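Local structure of isomerase/lactonizing enzyme (1RVK) at residues R12-H18 with G28-V33; E79-Q83 with T290-K294. The protein is of unknown function but, as a magnesium-binding member of the enolase superfamily, probably catalyses an isomerisation or lactonisation-type reaction through an enolate intermediate. All blocks are in the same frame, centred on the assembly; numbering follows the deposited sequence.

Contact 1 (R12-H18 with G28-V33)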
loop_
_atom_site.group_PDB
_atom_site.type_symbol
_atom_site.label_atom_id
_atom_site.label_comp_id
_atom_site.label_asym_id
_atom_site.label_seq_id
_atom_site.Cartn_x
_atom_site.Cartn_y
_atom_site.Cartn_z
ATOM N N ARG A 12 7.615 -11.949 -16.924
ATOM C CA ARG A 12 6.316 -11.459 -17.372
ATOM C C ARG A 12 5.169 -12.106 -16.595
ATOM O O ARG A 12 5.098 -13.327 -16.481
ATOM C CB ARG A 12 6.118 -11.759 -18.862
ATOM C CG ARG A 12 7.334 -11.500 -19.739
ATOM C CD ARG A 12 7.202 -12.233 -21.075
ATOM N NE ARG A 12 8.483 -12.358 -21.770
ATOM C CZ ARG A 12 9.151 -11.337 -22.300
ATOM N NH1 ARG A 12 8.661 -10.107 -22.219
ATOM N NH2 ARG A 12 10.314 -11.544 -22.906
ATOM N N THR A 13 4.279 -11.276 -16.061
ATOM C CA THR A 13 3.114 -11.763 -15.338
ATOM C C THR A 13 1.893 -11.420 -16.196
ATOM O O THR A 13 1.850 -10.366 -16.831
ATOM C CB THR A 13 2.979 -11.094 -13.946
ATOM O OG1 THR A 13 1.823 -11.611 -13.278
ATOM C CG2 THR A 13 2.840 -9.584 -14.078
ATOM N N THR A 14 0.917 -12.318 -16.232
ATOM C CA THR A 14 -0.295 -12.099 -17.014
ATOM C C THR A 14 -1.353 -11.503 -16.101
ATOM O O THR A 14 -1.712 -12.098 -15.089
ATOM C CB THR A 14 -0.810 -13.416 -17.605
ATOM O OG1 THR A 14 0.194 -13.967 -18.465
ATOM C CG2 THR A 14 -2.087 -13.182 -18.397
ATOM N N THR A 15 -1.857 -10.332 -16.468
ATOM C CA THR A 15 -2.843 -9.651 -15.642
ATOM C C THR A 15 -3.797 -8.792 -16.465
ATOM O O THR A 15 -3.535 -8.496 -17.633
ATOM C CB THR A 15 -2.119 -8.748 -14.617
ATOM O OG1 THR A 15 -3.076 -8.010 -13.850
ATOM C CG2 THR A 15 -1.197 -7.783 -15.332
ATOM N N ARG A 16 -4.908 -8.405 -15.846
ATOM C CA ARG A 16 -5.890 -7.548 -16.499
ATOM C C ARG A 16 -5.827 -6.172 -15.859
ATOM O O ARG A 16 -6.645 -5.298 -16.139
ATOM C CB ARG A 16 -7.297 -8.136 -16.361
ATOM C CG ARG A 16 -7.602 -9.206 -17.403
ATOM C CD ARG A 16 -8.942 -9.888 -17.157
ATOM N NE ARG A 16 -9.304 -10.751 -18.280
ATOM C CZ ARG A 16 -9.797 -10.314 -19.435
ATOM N NH1 ARG A 16 -10.088 -11.179 -20.400
ATOM N NH2 ARG A 16 -10.016 -9.017 -19.626
ATOM N N ARG A 17 -4.835 -5.982 -14.998
ATOM C CA ARG A 17 -4.654 -4.706 -14.330
ATOM C C ARG A 17 -3.824 -3.774 -15.209
ATOM O O ARG A 17 -2.732 -4.127 -15.655
ATOM C CB ARG A 17 -3.967 -4.930 -12.978
ATOM C CG ARG A 17 -3.864 -3.699 -12.093
ATOM C CD ARG A 17 -2.641 -2.872 -12.428
ATOM N NE ARG A 17 -2.407 -1.822 -11.441
ATOM C CZ ARG A 17 -1.360 -1.005 -11.457
ATOM N NH1 ARG A 17 -0.446 -1.115 -12.412
ATOM N NH2 ARG A 17 -1.226 -0.077 -10.518
ATOM N N HIS A 18 -4.368 -2.590 -15.475
ATOM C CA HIS A 18 -3.686 -1.581 -16.279
ATOM C C HIS A 18 -3.550 -0.322 -15.433
ATOM O O HIS A 18 -4.115 -0.232 -14.352
ATOM C CB HIS A 18 -4.494 -1.231 -17.530
ATOM C CG HIS A 18 -4.458 -2.279 -18.597
ATOM N ND1 HIS A 18 -5.078 -3.502 -18.462
ATOM C CD2 HIS A 18 -3.879 -2.282 -19.820
ATOM C CE1 HIS A 18 -4.884 -4.213 -19.559
ATOM N NE2 HIS A 18 -4.160 -3.496 -20.399
ATOM N N GLY A 28 -8.561 -3.955 -17.607
ATOM C CA GLY A 28 -8.531 -3.877 -19.053
ATOM C C GLY A 28 -8.276 -5.240 -19.663
ATOM O O GLY A 28 -8.526 -6.265 -19.028
ATOM N N PRO A 29 -7.779 -5.285 -20.904
ATOM C CA PRO A 29 -7.497 -6.554 -21.578
ATOM C C PRO A 29 -6.405 -7.339 -20.862
ATOM O O PRO A 29 -5.535 -6.758 -20.216
ATOM C CB PRO A 29 -7.048 -6.113 -22.966
ATOM C CG PRO A 29 -7.773 -4.815 -23.167
ATOM C CD PRO A 29 -7.618 -4.149 -21.828
ATOM N N ALA A 30 -6.451 -8.662 -20.964
ATOM C CA ALA A 30 -5.412 -9.463 -20.342
ATOM C C ALA A 30 -4.150 -9.173 -21.151
ATOM O O ALA A 30 -4.182 -9.144 -22.386
ATOM C CB ALA A 30 -5.764 -10.949 -20.412
ATOM N N HIS A 31 -3.048 -8.912 -20.460
ATOM C CA HIS A 31 -1.786 -8.638 -21.134
ATOM C C HIS A 31 -0.630 -9.022 -20.229
ATOM O O HIS A 31 -0.821 -9.293 -19.044
ATOM C CB HIS A 31 -1.679 -7.156 -21.535
ATOM C CG HIS A 31 -1.649 -6.201 -20.379
ATOM N ND1 HIS A 31 -1.037 -4.968 -20.456
ATOM C CD2 HIS A 31 -2.185 -6.277 -19.138
ATOM C CE1 HIS A 31 -1.195 -4.325 -19.312
ATOM N NE2 HIS A 31 -1.889 -5.097 -18.495
ATOM N N GLN A 32 0.572 -9.063 -20.790
ATOM C CA GLN A 32 1.737 -9.420 -19.998
ATOM C C GLN A 32 2.481 -8.175 -19.553
ATOM O O GLN A 32 2.797 -7.297 -20.357
ATOM C CB GLN A 32 2.651 -10.356 -20.790
ATOM C CG GLN A 32 2.037 -11.738 -20.989
ATOM C CD GLN A 32 3.031 -12.765 -21.490
ATOM O OE1 GLN A 32 2.699 -13.940 -21.641
ATOM N NE2 GLN A 32 4.258 -12.329 -21.749
ATOM N N VAL A 33 2.738 -8.103 -18.253
ATOM C CA VAL A 33 3.428 -6.970 -17.653
ATOM C C VAL A 33 4.746 -7.426 -17.037
ATOM O O VAL A 33 4.807 -8.471 -16.396
ATOM C CB VAL A 33 2.555 -6.331 -16.553
ATOM C CG1 VAL A 33 3.308 -5.196 -15.872
ATOM C CG2 VAL A 33 1.254 -5.818 -17.163
#
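Strands 12-15 and 30-33 pair antiparallel, their axes 4.4 Å apart at 158°. Four backbone hydrogen bonds satisfy both hydrogen-bonded pairs: Thr13 N to Val33 O (2.9 Å), Val33 N to Thr13 O (2.8 Å), Thr15 N to His31 O (3.0 Å) and His31 N to Thr15 O (2.9 Å). In the non-hydrogen-bonded pair between them, Thr14 CA and Gln32 CA each direct a CA-H...O contact at a carbonyl across the way. At the corners, Thr15 OG1 accepts from Arg17 N at 2.9 Å, an ST turn; Arg16 O accepts from Gly28 N at 2.8 Å and weakly from His18 ND1 at 3.3 Å, while Arg16 NH2 gives Gly28 O a weak bond of 3.2 Å. His31 sends NE2 to Arg17 O (3.1 Å), and the His18 ring stacks offset on the His31 ring, centroids 3.7 Å apart. Asp344 accepts from Thr13 OG1 and Thr14 N. The pair is the base of the first beta-hairpin of the enolase-type capping domain, whose loop in relatives reaches toward the active site. Strand 3-15 is outermost in that domain's sheet, 30-42 central, and beyond the corners the chain continues as the hairpin of strands 17-19 and 25-28.

Contact 2 (E79-Q83 with T290-K294)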
loop_
_atom_site.group_PDB
_atom_site.type_symbol
_atom_site.label_atom_id
_atom_site.label_comp_id
_atom_site.label_asym_id
_atom_site.label_seq_id
_atom_site.Cartn_x
_atom_site.Cartn_y
_atom_site.Cartn_z
ATOM N N GLU A 79 19.236 -1.976 10.241
ATOM C CA GLU A 79 19.213 -0.554 10.557
ATOM C C GLU A 79 20.425 0.146 9.942
ATOM O O GLU A 79 20.293 1.213 9.341
ATOM C CB GLU A 79 19.188 -0.337 12.073
ATOM C CG GLU A 79 19.033 1.125 12.493
ATOM C CD GLU A 79 17.727 1.753 12.024
ATOM O OE1 GLU A 79 16.820 1.015 11.582
ATOM O OE2 GLU A 79 17.601 2.994 12.112
ATOM N N ARG A 80 21.605 -0.456 10.078
ATOM C CA ARG A 80 22.810 0.143 9.515
ATOM C C ARG A 80 22.734 0.205 7.996
ATOM O O ARG A 80 23.115 1.204 7.390
ATOM C CB ARG A 80 24.056 -0.650 9.927
ATOM C CG ARG A 80 25.353 -0.116 9.309
ATOM C CD ARG A 80 26.577 -0.747 9.958
ATOM N NE ARG A 80 26.650 -2.192 9.754
ATOM C CZ ARG A 80 27.027 -2.776 8.619
ATOM N NH1 ARG A 80 27.369 -2.039 7.568
ATOM N NH2 ARG A 80 27.070 -4.099 8.537
ATOM N N LEU A 81 22.228 -0.858 7.379
ATOM C CA LEU A 81 22.133 -0.891 5.926
ATOM C C LEU A 81 21.083 0.084 5.395
ATOM O O LEU A 81 21.294 0.731 4.367
ATOM C CB LEU A 81 21.843 -2.321 5.452
ATOM C CG LEU A 81 22.945 -3.320 5.837
ATOM C CD1 LEU A 81 22.565 -4.726 5.390
ATOM C CD2 LEU A 81 24.255 -2.902 5.198
ATOM N N TRP A 82 19.961 0.206 6.100
ATOM C CA TRP A 82 18.915 1.128 5.667
ATOM C C TRP A 82 19.442 2.552 5.770
ATOM O O TRP A 82 19.257 3.361 4.862
ATOM C CB TRP A 82 17.663 0.994 6.540
ATOM C CG TRP A 82 16.488 1.750 5.990
ATOM C CD1 TRP A 82 15.577 1.302 5.074
ATOM C CD2 TRP A 82 16.138 3.109 6.271
ATOM N NE1 TRP A 82 14.682 2.300 4.764
ATOM C CE2 TRP A 82 15.004 3.421 5.485
ATOM C CE3 TRP A 82 16.674 4.098 7.109
ATOM C CZ2 TRP A 82 14.396 4.681 5.510
ATOM C CZ3 TRP A 82 16.069 5.355 7.133
ATOM C CH2 TRP A 82 14.942 5.632 6.338
ATOM N N GLN A 83 20.102 2.859 6.883
ATOM C CA GLN A 83 20.641 4.198 7.077
ATOM C C GLN A 83 21.714 4.516 6.039
ATOM O O GLN A 83 21.830 5.661 5.605
ATOM C CB GLN A 83 21.201 4.352 8.498
ATOM C CG GLN A 83 20.146 4.212 9.611
ATOM C CD GLN A 83 19.219 5.424 9.757
ATOM O OE1 GLN A 83 18.278 5.407 10.559
ATOM N NE2 GLN A 83 19.484 6.474 8.993
ATOM N N THR A 290 11.178 -1.431 7.893
ATOM C CA THR A 290 11.870 -0.782 9.002
ATOM C C THR A 290 11.306 0.618 9.290
ATOM O O THR A 290 10.874 0.892 10.409
ATOM C CB THR A 290 13.384 -0.725 8.735
ATOM O OG1 THR A 290 13.866 -2.059 8.511
ATOM C CG2 THR A 290 14.121 -0.126 9.929
ATOM N N PRO A 291 11.290 1.518 8.291
ATOM C CA PRO A 291 10.740 2.850 8.575
ATOM C C PRO A 291 9.226 2.838 8.806
ATOM O O PRO A 291 8.691 3.710 9.492
ATOM C CB PRO A 291 11.154 3.670 7.348
ATOM C CG PRO A 291 11.256 2.635 6.260
ATOM C CD PRO A 291 11.936 1.490 6.968
ATOM N N ALA A 292 8.529 1.854 8.244
ATOM C CA ALA A 292 7.082 1.771 8.444
ATOM C C ALA A 292 6.822 1.499 9.923
ATOM O O ALA A 292 5.927 2.091 10.529
ATOM C CB ALA A 292 6.484 0.656 7.585
ATOM N N LEU A 293 7.609 0.602 10.507
ATOM C CA LEU A 293 7.452 0.289 11.921
ATOM C C LEU A 293 7.728 1.534 12.754
ATOM O O LEU A 293 7.049 1.779 13.749
ATOM C CB LEU A 293 8.399 -0.847 12.332
ATOM C CG LEU A 293 7.923 -2.278 12.041
ATOM C CD1 LEU A 293 6.754 -2.625 12.946
ATOM C CD2 LEU A 293 7.505 -2.411 10.599
ATOM N N LYS A 294 8.716 2.328 12.347
ATOM C CA LYS A 294 9.024 3.551 13.081
ATOM C C LYS A 294 7.830 4.500 13.061
ATOM O O LYS A 294 7.522 5.133 14.070
ATOM C CB LYS A 294 10.252 4.249 12.487
ATOM C CG LYS A 294 11.539 3.467 12.684
ATOM C CD LYS A 294 12.721 4.200 12.097
ATOM C CE LYS A 294 14.007 3.410 12.327
ATOM N NZ LYS A 294 15.159 4.070 11.674
#
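Helix 78-89 of the N-terminal domain meets helix 289-301 of the C-terminal barrel domain almost at right angles: the axes of segments 79-83 and 290-294 make 99° and approach no closer than 12.0 Å. At that separation the backbones do not touch, and side chains span the gap. Lys294 takes the longest reach, leaving its helix in m and then running fully extended, with chi2 to chi4 all t, so that NZ meets Glu79 OE2 at 2.7 Å in a hydrogen-bonded salt bridge. Glu79 answers with a bent chain: chi1 is t, but chi2 in p folds the carboxylate toward the partner helix, and OE1 comes to rest 3.4 Å from Thr290 CG2. Thr290, with chi1 in m, offers this methyl to Glu79 while its OG1 is engaged with Asp105 and Trp109 of helix 98-116. Trp82 (chi1 t, chi2 87°) points across the gap and presents one face of its indole to Pro291; Pro291 CD sits 4.0 Å from the centroid of the five-membered ring in a CH-pi contact, and Pro291 CG lies 3.8 Å from Trp82 CZ2. The indole NE1 donates to Gly287 O, and helices 98-116 and 263-272 also touch this side chain. Thus the interface is layered: a buried Trp-Pro contact with its indole nitrogen satisfied, and a charged pair nearer the surface. At this point the capping domain meets the barrel domain through the CH-pi contact of Trp82 with Pro291 and the Glu79-Lys294 salt bridge.

Contacts 1 and 2 lie on opposite sides of the chain's centre, their own centres 33 Å apart and nearest atoms about 20 Å apart, without touching. They follow in series along the chain: contact 1 lies within the N-terminal domain, its segments separated by nine residues, whereas contact 2 brings together segments more than 200 residues apart, from the N-terminal and barrel domains. In contact 1 the side chain of Arg17 is about 12 Å from the magnesium ion held by Asp206, Glu232 and Glu258. Contact 1 sits at the base of the loop between the domain's first two strands, which in this superfamily typically folds toward the active site; contact 2 joins the two domains across the centre.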